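Local coordinates for RagB/SusD domain protein (Flavobacterium johnsoniae, PDB 5J90) that binds chitin as a SusD homologue, probably capturing the polysaccharide at the outer membrane for a chitin utilization system, at residues P281-Y286 and N295-V300. Residues are numbered along the deposited sequence; the frame is centred on the assembly and turned at random.
Sequences PRIASY and NEYKGV
Y297 lays its phenol ring against the short helix 283-286, with I283 set over one face and A284 beside the hydroxyl. The two branches of I283 divide the ring between them. I283 CG2 sits over the face near the outer half, 4.2 Å from the centroid of the Y297 ring, which makes a CH-pi contact. I283 CD1 reaches the base of the ring, 3.9 Å from Y297 CG. CG1 of I283 lies anti to the backbone N (chi1 -158°), and the extended chain beyond it carries CD1 back to the Y297 CB end. Isoleucine suits this place because its CG2 branch meets the CE2 and CZ side while the longer CG1-CD1 arm meets CG and CB. At the far end the small methyl of A284 lets the phenol come close: Y297 OH is 3.4 Å from A284 CA. A water, in the plane of the ring at its edge, hydrogen-bonds to Y297 OH; the same water donates to A284 O at 2.8 Å. M267 of strand 266-267 touches both I283 and Y297, and T289 also packs on Y297. This is a surface contact in which a tyrosine pins the irregular loop after helix 283-286 back onto that helix, closing an irregular connection in a SusD-like protein.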
loop_
_atom_site.group_PDB
_atom_site.type_symbol
_atom_site.label_atom_id
_atom_site.label_comp_id
_atom_site.label_asym_id
_atom_site.label_seq_id
_atom_site.Cartn_x
_atom_site.Cartn_y
_atom_site.Cartn_z
ATOM N N PRO A 281 36.775 -4.354 -8.636
ATOM C CA PRO A 281 37.896 -3.404 -8.588
ATOM C C PRO A 281 37.485 -1.994 -8.165
ATOM O O PRO A 281 38.355 -1.184 -7.844
ATOM C CB PRO A 281 38.423 -3.400 -10.028
ATOM C CG PRO A 281 37.261 -3.824 -10.857
ATOM C CD PRO A 281 36.498 -4.810 -10.009
ATOM N N ARG A 282 36.187 -1.697 -8.152
ATOM C CA ARG A 282 35.732 -0.390 -7.683
ATOM C C ARG A 282 35.921 -0.224 -6.178
ATOM O O ARG A 282 35.855 0.889 -5.661
ATOM C CB ARG A 282 34.265 -0.154 -8.074
ATOM C CG ARG A 282 34.085 0.050 -9.572
ATOM C CD ARG A 282 32.605 0.025 -9.982
ATOM N NE ARG A 282 32.046 -1.321 -9.883
ATOM C CZ ARG A 282 30.850 -1.668 -10.357
ATOM N NH1 ARG A 282 30.090 -0.762 -10.964
ATOM N NH2 ARG A 282 30.428 -2.915 -10.230
ATOM N N ILE A 283 36.189 -1.327 -5.482
ATOM C CA ILE A 283 36.309 -1.298 -4.032
ATOM C C ILE A 283 37.435 -0.364 -3.581
ATOM O O ILE A 283 37.342 0.255 -2.525
ATOM C CB ILE A 283 36.521 -2.720 -3.464
ATOM C CG1 ILE A 283 36.110 -2.802 -1.995
ATOM C CG2 ILE A 283 37.965 -3.177 -3.658
ATOM C CD1 ILE A 283 36.090 -4.226 -1.471
ATOM N N ALA A 284 38.473 -0.246 -4.406
ATOM C CA ALA A 284 39.679 0.481 -4.016
ATOM C C ALA A 284 39.465 1.989 -3.940
ATOM O O ALA A 284 40.079 2.660 -3.117
ATOM C CB ALA A 284 40.825 0.150 -4.958
ATOM N N SER A 285 38.603 2.530 -4.792
ATOM C CA SER A 285 38.315 3.955 -4.713
ATOM C C SER A 285 37.111 4.233 -3.813
ATOM O O SER A 285 36.984 5.331 -3.281
ATOM C CB SER A 285 38.119 4.576 -6.094
ATOM O OG SER A 285 36.998 4.027 -6.766
ATOM N N TYR A 286 36.247 3.238 -3.628
ATOM C CA TYR A 286 35.083 3.411 -2.758
ATOM C C TYR A 286 35.487 3.474 -1.288
ATOM O O TYR A 286 34.892 4.224 -0.505
ATOM C CB TYR A 286 34.073 2.266 -2.933
ATOM C CG TYR A 286 33.197 2.331 -4.168
ATOM C CD1 TYR A 286 33.485 3.188 -5.224
ATOM C CD2 TYR A 286 32.074 1.520 -4.267
ATOM C CE1 TYR A 286 32.670 3.241 -6.351
ATOM C CE2 TYR A 286 31.264 1.559 -5.389
ATOM C CZ TYR A 286 31.557 2.422 -6.419
ATOM O OH TYR A 286 30.752 2.473 -7.534
ATOM N N ASN A 295 45.838 -3.519 4.954
ATOM C CA ASN A 295 45.687 -3.956 3.567
ATOM C C ASN A 295 44.413 -4.748 3.275
ATOM O O ASN A 295 44.282 -5.340 2.210
ATOM C CB ASN A 295 46.922 -4.734 3.102
ATOM C CG ASN A 295 48.207 -3.963 3.325
ATOM O OD1 ASN A 295 49.119 -4.437 4.005
ATOM N ND2 ASN A 295 48.283 -2.763 2.762
ATOM N N GLU A 296 43.481 -4.755 4.223
ATOM C CA GLU A 296 42.200 -5.429 4.031
ATOM C C GLU A 296 41.045 -4.433 3.999
ATOM O O GLU A 296 41.098 -3.381 4.638
ATOM C CB GLU A 296 41.947 -6.452 5.142
ATOM C CG GLU A 296 42.915 -7.628 5.160
ATOM C CD GLU A 296 42.543 -8.670 6.204
ATOM O OE1 GLU A 296 41.344 -9.010 6.309
ATOM O OE2 GLU A 296 43.445 -9.146 6.929
ATOM N N TYR A 297 40.014 -4.776 3.235
ATOM C CA TYR A 297 38.758 -4.027 3.244
ATOM C C TYR A 297 37.800 -4.678 4.223
ATOM O O TYR A 297 37.358 -5.805 4.005
ATOM C CB TYR A 297 38.150 -3.982 1.836
ATOM C CG TYR A 297 39.050 -3.258 0.867
ATOM C CD1 TYR A 297 39.093 -1.870 0.836
ATOM C CD2 TYR A 297 39.891 -3.960 0.010
ATOM C CE1 TYR A 297 39.930 -1.195 -0.035
ATOM C CE2 TYR A 297 40.737 -3.294 -0.863
ATOM C CZ TYR A 297 40.753 -1.914 -0.880
ATOM O OH TYR A 297 41.587 -1.234 -1.739
ATOM N N LYS A 298 37.497 -3.977 5.313
ATOM C CA LYS A 298 36.637 -4.527 6.355
ATOM C C LYS A 298 35.488 -3.585 6.678
ATOM O O LYS A 298 35.702 -2.404 6.956
ATOM C CB LYS A 298 37.432 -4.828 7.632
ATOM C CG LYS A 298 38.374 -6.026 7.519
ATOM C CD LYS A 298 37.624 -7.311 7.175
ATOM C CE LYS A 298 36.571 -7.659 8.214
ATOM N NZ LYS A 298 35.776 -8.855 7.806
ATOM N N GLY A 299 34.272 -4.123 6.643
ATOM C CA GLY A 299 33.085 -3.325 6.879
ATOM C C GLY A 299 32.472 -3.594 8.235
ATOM O O GLY A 299 32.766 -4.609 8.884
ATOM N N VAL A 300 31.605 -2.678 8.652
ATOM C CA VAL A 300 30.949 -2.722 9.947
ATOM C C VAL A 300 29.468 -3.076 9.763
ATOM O O VAL A 300 28.799 -2.556 8.857
ATOM C CB VAL A 300 31.082 -1.365 10.652
ATOM C CG1 VAL A 300 30.394 -1.392 12.006
ATOM C CG2 VAL A 300 32.559 -0.993 10.792
HETATM O O HOH W 1 42.026 1.474 -1.462
#